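Long-range contacts in inosine-uridine preferring nucleoside hydrolase family protein (Bacillus anthracis, PDB 2C40), which belongs to the inosine-uridine preferring nucleoside hydrolase family and holds a calcium ion together with alpha-D-ribofuranose in one pocket: residues N200-T205 and D297-Y302; Q226-V231 and Y243-V248. All coordinates share one frame; numbering follows the deposited sequence.

Interaction 1: N200-T205 and D297-Y302; sequences NQVPLT and DRFFDY
The rings of Phe299 and Phe300, neighbours on helix 296-308, both meet Val202 of the loop, and one face of the Phe300 ring is taken by Phe299, whose CD1 lies 3.8 Å above the plane and over the ring centre. That same atom is 3.6 Å from Val202 CG1, so it sits against both the valine and the other ring. Val202 and Phe299 cross at about a right angle, and the second methyl, CG2, lies 3.9 Å from Phe299 CE1. Phe299 has CG anti to the backbone N (chi1 174°), which starts its ring toward the loop valine. In the alpha/beta fold, strands 191-194 and 286-292 are parallel neighbours in the sheet, and the contact packs the loop after the first against the C-terminal helix after the second. Val202 CB is 3.8 Å from Phe300 CE1, and further along the loop Pro203 O lies 3.6 Å from Phe300 CZ, in van der Waals contact. Beyond the two segments, Phe299 also packs on Val248, Leu249 and Ala252 of helix 246-255, while Phe300 touches Ile208 of helix 206-214.

Interaction 2: Q226-V231 and Y243-V248; sequences QCYAIV and YYLWDV. With CA (calcium ion), chain C; RIB (alpha-D-ribofuranose), chain D.
Tyr228 crosses from helix 219-229 to meet Tyr243, Leu245 and Val248 with the outer half of its side chain. Its first torsion sets CG anti to the carbonyl carbon (chi1 -75°), and although CB does not point at the other segment, the ring carries the tip there. Beyond CB and the inner ring atoms, CE2 is the first to pack closely, 3.6 Å from Leu245 CD2 and 3.8 Å from Tyr243 CE1. CZ and OH then approach the same leucine methyl more closely than normal packing allows, so the detail there is doubtful. At the tip, OH also lies 3.4 Å from Val248 CG2, the valine and tyrosine meeting tip to tip. The rings of Tyr228 and Tyr243 form an oblique pair with planes at 73°, and Tyr243 OH lies at the edge of the Tyr228 ring, in its plane. Val231 extends the apolar patch, its CG1 3.3 Å from Tyr243 CE2, shorter than usual for two carbons and uncertain in detail. Leu245, centre of an inverse gamma turn, occupies the N-cap position of helix 246-255. Two residues on, Asp247 binds the calcium ion through OD2 at 2.5 Å, while its OD1 is 2.6 Å from O3 of alpha-D-ribofuranose; Asp9, Asp14 and Thr125 also bind the metal. The start of the helix bearing this metal ligand is flanked by the packing of Leu245 and Val248 on Tyr228. With no hydrogen bond between the two segments, the contact relies on apolar packing; Tyr228 OH is buried without a polar partner in the model, probably at some energetic cost.

Overall arrangement
Leaving strand 191-194, the chain passes through 200-205 and then helices 206-214 and 219-229. Interaction 2 closes a short loop: 226-231 meets 243-248 after a connection whose residues 235-242 are not modelled. The rest of helix 246-255 and three strands follow before helix 296-308 returns to 200-205, so that interaction 1 closes a loop of 91 residues with interaction 2 nested inside it. The two contacts touch where Phe300 CE2 packs 3.6 Å from Leu245 CD1. Together they tie the C-terminal helix, the loop after strand 191-194 and helix 219-229 to the start of helix 246-255, which carries one of the calcium ligands.

Interaction 1: N200-T205 and D297-Y302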
loop_
_atom_site.group_PDB
_atom_site.type_symbol
_atom_site.label_atom_id
_atom_site.label_comp_id
_atom_site.label_asym_id
_atom_site.label_seq_id
_atom_site.Cartn_x
_atom_site.Cartn_y
_atom_site.Cartn_z
ATOM N N ASN A 200 -14.312 -15.591 13.150
ATOM C CA ASN A 200 -15.136 -16.095 12.067
ATOM C C ASN A 200 -16.320 -15.176 11.757
ATOM O O ASN A 200 -16.670 -14.994 10.591
ATOM C CB ASN A 200 -15.730 -17.455 12.424
ATOM C CG ASN A 200 -14.774 -18.597 12.247
ATOM O OD1 ASN A 200 -13.746 -18.470 11.589
ATOM N ND2 ASN A 200 -15.131 -19.765 12.825
ATOM N N GLN A 201 -16.913 -14.612 12.813
ATOM C CA GLN A 201 -18.123 -13.814 12.710
ATOM C C GLN A 201 -17.886 -12.337 12.380
ATOM O O GLN A 201 -18.850 -11.594 12.241
ATOM C CB GLN A 201 -18.997 -13.986 13.993
ATOM C CG GLN A 201 -19.807 -15.245 13.967
ATOM C CD GLN A 201 -20.604 -15.511 15.244
ATOM O OE1 GLN A 201 -21.013 -14.587 15.955
ATOM N NE2 GLN A 201 -20.835 -16.795 15.537
ATOM N N VAL A 202 -16.628 -11.922 12.235
ATOM C CA VAL A 202 -16.301 -10.535 11.931
ATOM C C VAL A 202 -15.265 -10.392 10.802
ATOM O O VAL A 202 -14.183 -9.857 11.016
ATOM C CB VAL A 202 -15.850 -9.735 13.228
ATOM C CG1 VAL A 202 -16.976 -9.686 14.252
ATOM C CG2 VAL A 202 -14.526 -10.290 13.862
ATOM N N PRO A 203 -15.596 -10.895 9.592
ATOM C CA PRO A 203 -14.772 -10.540 8.382
ATOM C C PRO A 203 -14.862 -9.059 8.031
ATOM O O PRO A 203 -15.971 -8.482 8.009
ATOM C CB PRO A 203 -15.372 -11.390 7.258
ATOM C CG PRO A 203 -16.718 -11.837 7.744
ATOM C CD PRO A 203 -16.705 -11.806 9.259
ATOM N N LEU A 204 -13.707 -8.444 7.753
ATOM C CA LEU A 204 -13.710 -7.111 7.141
ATOM C C LEU A 204 -14.154 -7.327 5.725
ATOM O O LEU A 204 -13.521 -8.064 4.948
ATOM C CB LEU A 204 -12.368 -6.425 7.111
ATOM C CG LEU A 204 -12.288 -4.878 7.244
ATOM C CD1 LEU A 204 -11.212 -4.416 6.354
ATOM C CD2 LEU A 204 -13.538 -4.100 6.984
ATOM N N THR A 205 -15.203 -6.606 5.391
ATOM C CA THR A 205 -15.936 -6.812 4.192
ATOM C C THR A 205 -15.851 -5.514 3.336
ATOM O O THR A 205 -15.544 -4.441 3.852
ATOM C CB THR A 205 -17.331 -7.233 4.710
ATOM O OG1 THR A 205 -17.779 -8.402 4.037
ATOM C CG2 THR A 205 -18.309 -6.148 4.662
ATOM N N ASP A 297 -22.203 -6.873 14.850
ATOM C CA ASP A 297 -22.692 -5.494 14.852
ATOM C C ASP A 297 -22.052 -4.674 15.974
ATOM O O ASP A 297 -21.647 -3.555 15.765
ATOM C CB ASP A 297 -24.244 -5.434 14.940
ATOM C CG ASP A 297 -24.930 -5.946 13.675
ATOM O OD1 ASP A 297 -24.241 -6.168 12.683
ATOM O OD2 ASP A 297 -26.169 -6.134 13.641
ATOM N N ARG A 298 -21.976 -5.233 17.169
ATOM C CA ARG A 298 -21.343 -4.514 18.274
ATOM C C ARG A 298 -19.869 -4.294 18.045
ATOM O O ARG A 298 -19.344 -3.234 18.348
ATOM C CB ARG A 298 -21.560 -5.252 19.570
ATOM C CG ARG A 298 -23.028 -5.239 19.974
ATOM C CD ARG A 298 -23.172 -4.792 21.407
ATOM N NE ARG A 298 -23.058 -5.908 22.318
ATOM C CZ ARG A 298 -22.464 -5.892 23.516
ATOM N NH1 ARG A 298 -21.825 -4.824 23.991
ATOM N NH2 ARG A 298 -22.505 -6.996 24.244
ATOM N N PHE A 299 -19.194 -5.295 17.512
ATOM C CA PHE A 299 -17.738 -5.173 17.246
ATOM C C PHE A 299 -17.481 -4.022 16.286
ATOM O O PHE A 299 -16.735 -3.091 16.581
ATOM C CB PHE A 299 -17.173 -6.488 16.693
ATOM C CG PHE A 299 -15.754 -6.392 16.276
ATOM C CD1 PHE A 299 -15.388 -6.569 14.933
ATOM C CD2 PHE A 299 -14.780 -6.065 17.211
ATOM C CE1 PHE A 299 -14.075 -6.489 14.554
ATOM C CE2 PHE A 299 -13.443 -5.945 16.833
ATOM C CZ PHE A 299 -13.083 -6.143 15.516
ATOM N N PHE A 300 -18.114 -4.064 15.139
ATOM C CA PHE A 300 -17.912 -3.018 14.146
ATOM C C PHE A 300 -18.452 -1.670 14.575
ATOM O O PHE A 300 -17.847 -0.671 14.252
ATOM C CB PHE A 300 -18.476 -3.443 12.779
ATOM C CG PHE A 300 -17.656 -4.489 12.126
ATOM C CD1 PHE A 300 -18.118 -5.801 11.999
ATOM C CD2 PHE A 300 -16.386 -4.185 11.701
ATOM C CE1 PHE A 300 -17.321 -6.782 11.399
ATOM C CE2 PHE A 300 -15.584 -5.145 11.110
ATOM C CZ PHE A 300 -16.039 -6.449 10.958
ATOM N N ASP A 301 -19.561 -1.627 15.312
ATOM C CA ASP A 301 -20.041 -0.345 15.861
ATOM C C ASP A 301 -19.036 0.236 16.880
ATOM O O ASP A 301 -18.800 1.428 16.956
ATOM C CB ASP A 301 -21.397 -0.519 16.526
ATOM C CG ASP A 301 -21.939 0.772 17.055
ATOM O OD1 ASP A 301 -22.312 1.643 16.240
ATOM O OD2 ASP A 301 -22.011 0.919 18.296
ATOM N N TYR A 302 -18.439 -0.635 17.655
ATOM C CA TYR A 302 -17.512 -0.219 18.698
ATOM C C TYR A 302 -16.273 0.475 18.097
ATOM O O TYR A 302 -15.892 1.573 18.499
ATOM C CB TYR A 302 -17.123 -1.452 19.501
ATOM C CG TYR A 302 -16.123 -1.246 20.589
ATOM C CD1 TYR A 302 -15.020 -2.078 20.693
ATOM C CD2 TYR A 302 -16.280 -0.226 21.519
ATOM C CE1 TYR A 302 -14.114 -1.920 21.722
ATOM C CE2 TYR A 302 -15.380 -0.051 22.545
ATOM C CZ TYR A 302 -14.290 -0.897 22.636
ATOM O OH TYR A 302 -13.368 -0.718 23.646
#

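Interaction 2: Q226-V231 and Y243-V248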
loop_
_atom_site.group_PDB
_atom_site.type_symbol
_atom_site.label_atom_id
_atom_site.label_comp_id
_atom_site.label_asym_id
_atom_site.label_seq_id
_atom_site.Cartn_x
_atom_site.Cartn_y
_atom_site.Cartn_z
ATOM N N GLN A 226 -7.450 4.497 5.209
ATOM C CA GLN A 226 -6.114 4.537 4.590
ATOM C C GLN A 226 -5.318 3.312 5.000
ATOM O O GLN A 226 -4.750 2.613 4.155
ATOM C CB GLN A 226 -5.390 5.812 4.982
ATOM C CG GLN A 226 -6.002 6.996 4.235
ATOM C CD GLN A 226 -5.483 8.330 4.692
ATOM O OE1 GLN A 226 -4.297 8.569 4.681
ATOM N NE2 GLN A 226 -6.389 9.226 5.040
ATOM N N CYS A 227 -5.322 3.014 6.295
ATOM C CA CYS A 227 -4.671 1.828 6.782
ATOM C C CYS A 227 -5.142 0.549 6.033
ATOM O O CYS A 227 -4.309 -0.205 5.554
ATOM C CB CYS A 227 -4.852 1.720 8.264
ATOM S SG CYS A 227 -3.788 2.907 9.148
ATOM N N TYR A 228 -6.455 0.361 5.848
ATOM C CA TYR A 228 -6.959 -0.864 5.215
ATOM C C TYR A 228 -6.887 -0.925 3.682
ATOM O O TYR A 228 -7.042 -1.987 3.109
ATOM C CB TYR A 228 -8.354 -1.176 5.760
ATOM C CG TYR A 228 -8.236 -1.739 7.168
ATOM C CD1 TYR A 228 -8.762 -1.067 8.271
ATOM C CD2 TYR A 228 -7.506 -2.920 7.390
ATOM C CE1 TYR A 228 -8.623 -1.582 9.530
ATOM C CE2 TYR A 228 -7.328 -3.413 8.612
ATOM C CZ TYR A 228 -7.879 -2.747 9.713
ATOM O OH TYR A 228 -7.709 -3.291 10.966
ATOM N N ALA A 229 -6.599 0.203 3.040
ATOM C CA ALA A 229 -6.351 0.293 1.613
ATOM C C ALA A 229 -5.100 -0.486 1.217
ATOM O O ALA A 229 -4.956 -0.986 0.107
ATOM C CB ALA A 229 -6.160 1.754 1.254
ATOM N N ILE A 230 -4.164 -0.491 2.141
ATOM C CA ILE A 230 -2.877 -1.224 2.088
ATOM C C ILE A 230 -3.052 -2.761 2.039
ATOM O O ILE A 230 -2.181 -3.505 1.650
ATOM C CB ILE A 230 -2.063 -0.774 3.363
ATOM C CG1 ILE A 230 -1.556 0.683 3.137
ATOM C CG2 ILE A 230 -1.002 -1.745 3.719
ATOM C CD1 ILE A 230 -0.839 1.435 4.359
ATOM N N VAL A 231 -4.208 -3.226 2.440
ATOM C CA VAL A 231 -4.504 -4.622 2.477
ATOM C C VAL A 231 -5.937 -4.793 1.872
ATOM O O VAL A 231 -6.855 -5.280 2.525
ATOM C CB VAL A 231 -4.283 -5.047 3.955
ATOM C CG1 VAL A 231 -5.519 -4.923 4.816
ATOM C CG2 VAL A 231 -3.617 -6.398 4.046
ATOM N N TYR A 243 -11.123 -10.604 4.719
ATOM C CA TYR A 243 -9.994 -10.350 5.628
ATOM C C TYR A 243 -10.496 -10.199 7.072
ATOM O O TYR A 243 -11.514 -9.606 7.336
ATOM C CB TYR A 243 -9.281 -9.085 5.118
ATOM C CG TYR A 243 -8.204 -8.468 5.953
ATOM C CD1 TYR A 243 -8.506 -7.777 7.144
ATOM C CD2 TYR A 243 -6.886 -8.474 5.509
ATOM C CE1 TYR A 243 -7.510 -7.172 7.899
ATOM C CE2 TYR A 243 -5.862 -7.882 6.269
ATOM C CZ TYR A 243 -6.175 -7.222 7.440
ATOM O OH TYR A 243 -5.154 -6.609 8.135
ATOM N N TYR A 244 -9.728 -10.722 8.005
ATOM C CA TYR A 244 -10.145 -10.780 9.375
ATOM C C TYR A 244 -9.192 -9.917 10.210
ATOM O O TYR A 244 -7.996 -9.957 10.034
ATOM C CB TYR A 244 -10.162 -12.228 9.846
ATOM C CG TYR A 244 -11.116 -13.129 9.082
ATOM C CD1 TYR A 244 -10.696 -13.799 7.918
ATOM C CD2 TYR A 244 -12.442 -13.282 9.490
ATOM C CE1 TYR A 244 -11.555 -14.598 7.213
ATOM C CE2 TYR A 244 -13.315 -14.079 8.800
ATOM C CZ TYR A 244 -12.871 -14.737 7.664
ATOM O OH TYR A 244 -13.722 -15.553 6.975
ATOM N N LEU A 245 -9.769 -9.165 11.134
ATOM C CA LEU A 245 -9.114 -8.144 11.944
ATOM C C LEU A 245 -8.708 -8.770 13.273
ATOM O O LEU A 245 -9.242 -8.444 14.319
ATOM C CB LEU A 245 -10.097 -6.999 12.201
ATOM C CG LEU A 245 -10.706 -6.409 10.930
ATOM C CD1 LEU A 245 -12.055 -5.864 11.160
ATOM C CD2 LEU A 245 -9.783 -5.359 10.452
ATOM N N TRP A 246 -7.786 -9.710 13.208
ATOM C CA TRP A 246 -7.432 -10.508 14.368
ATOM C C TRP A 246 -6.906 -9.718 15.529
ATOM O O TRP A 246 -7.348 -9.910 16.643
ATOM C CB TRP A 246 -6.364 -11.498 14.005
ATOM C CG TRP A 246 -6.873 -12.560 13.194
ATOM C CD1 TRP A 246 -7.645 -13.584 13.605
ATOM C CD2 TRP A 246 -6.645 -12.736 11.809
ATOM N NE1 TRP A 246 -7.943 -14.396 12.540
ATOM C CE2 TRP A 246 -7.331 -13.905 11.424
ATOM C CE3 TRP A 246 -5.967 -11.996 10.845
ATOM C CZ2 TRP A 246 -7.330 -14.392 10.108
ATOM C CZ3 TRP A 246 -5.970 -12.473 9.530
ATOM C CH2 TRP A 246 -6.649 -13.662 9.182
ATOM N N ASP A 247 -5.970 -8.830 15.249
ATOM C CA ASP A 247 -5.361 -8.005 16.285
ATOM C C ASP A 247 -6.327 -6.944 16.864
ATOM O O ASP A 247 -6.330 -6.691 18.070
ATOM C CB ASP A 247 -4.103 -7.358 15.735
ATOM C CG ASP A 247 -3.093 -8.389 15.248
ATOM O OD1 ASP A 247 -3.232 -9.598 15.603
ATOM O OD2 ASP A 247 -2.129 -7.988 14.568
ATOM N N VAL A 248 -7.150 -6.359 15.988
ATOM C CA VAL A 248 -8.090 -5.328 16.360
ATOM C C VAL A 248 -9.137 -5.946 17.306
ATOM O O VAL A 248 -9.557 -5.289 18.254
ATOM C CB VAL A 248 -8.754 -4.664 15.123
ATOM C CG1 VAL A 248 -9.823 -3.712 15.531
ATOM C CG2 VAL A 248 -7.728 -3.886 14.305
HETATM CA CA CA C . 0.247 -8.645 14.494
HETATM O O5 RIB D . -1.370 -14.910 12.296
HETATM C C5 RIB D . -2.080 -13.640 12.317
HETATM C C4 RIB D . -1.059 -12.535 12.600
HETATM O O4 RIB D . -0.179 -12.482 11.457
HETATM C C3 RIB D . -1.573 -11.107 12.875
HETATM O O3 RIB D . -1.337 -10.794 14.287
HETATM C C2 RIB D . -0.870 -10.168 11.797
HETATM O O2 RIB D . -0.196 -8.866 12.128
HETATM C C1 RIB D . 0.125 -11.115 11.080
HETATM O O HOH W 1 1.562 -10.641 13.867
#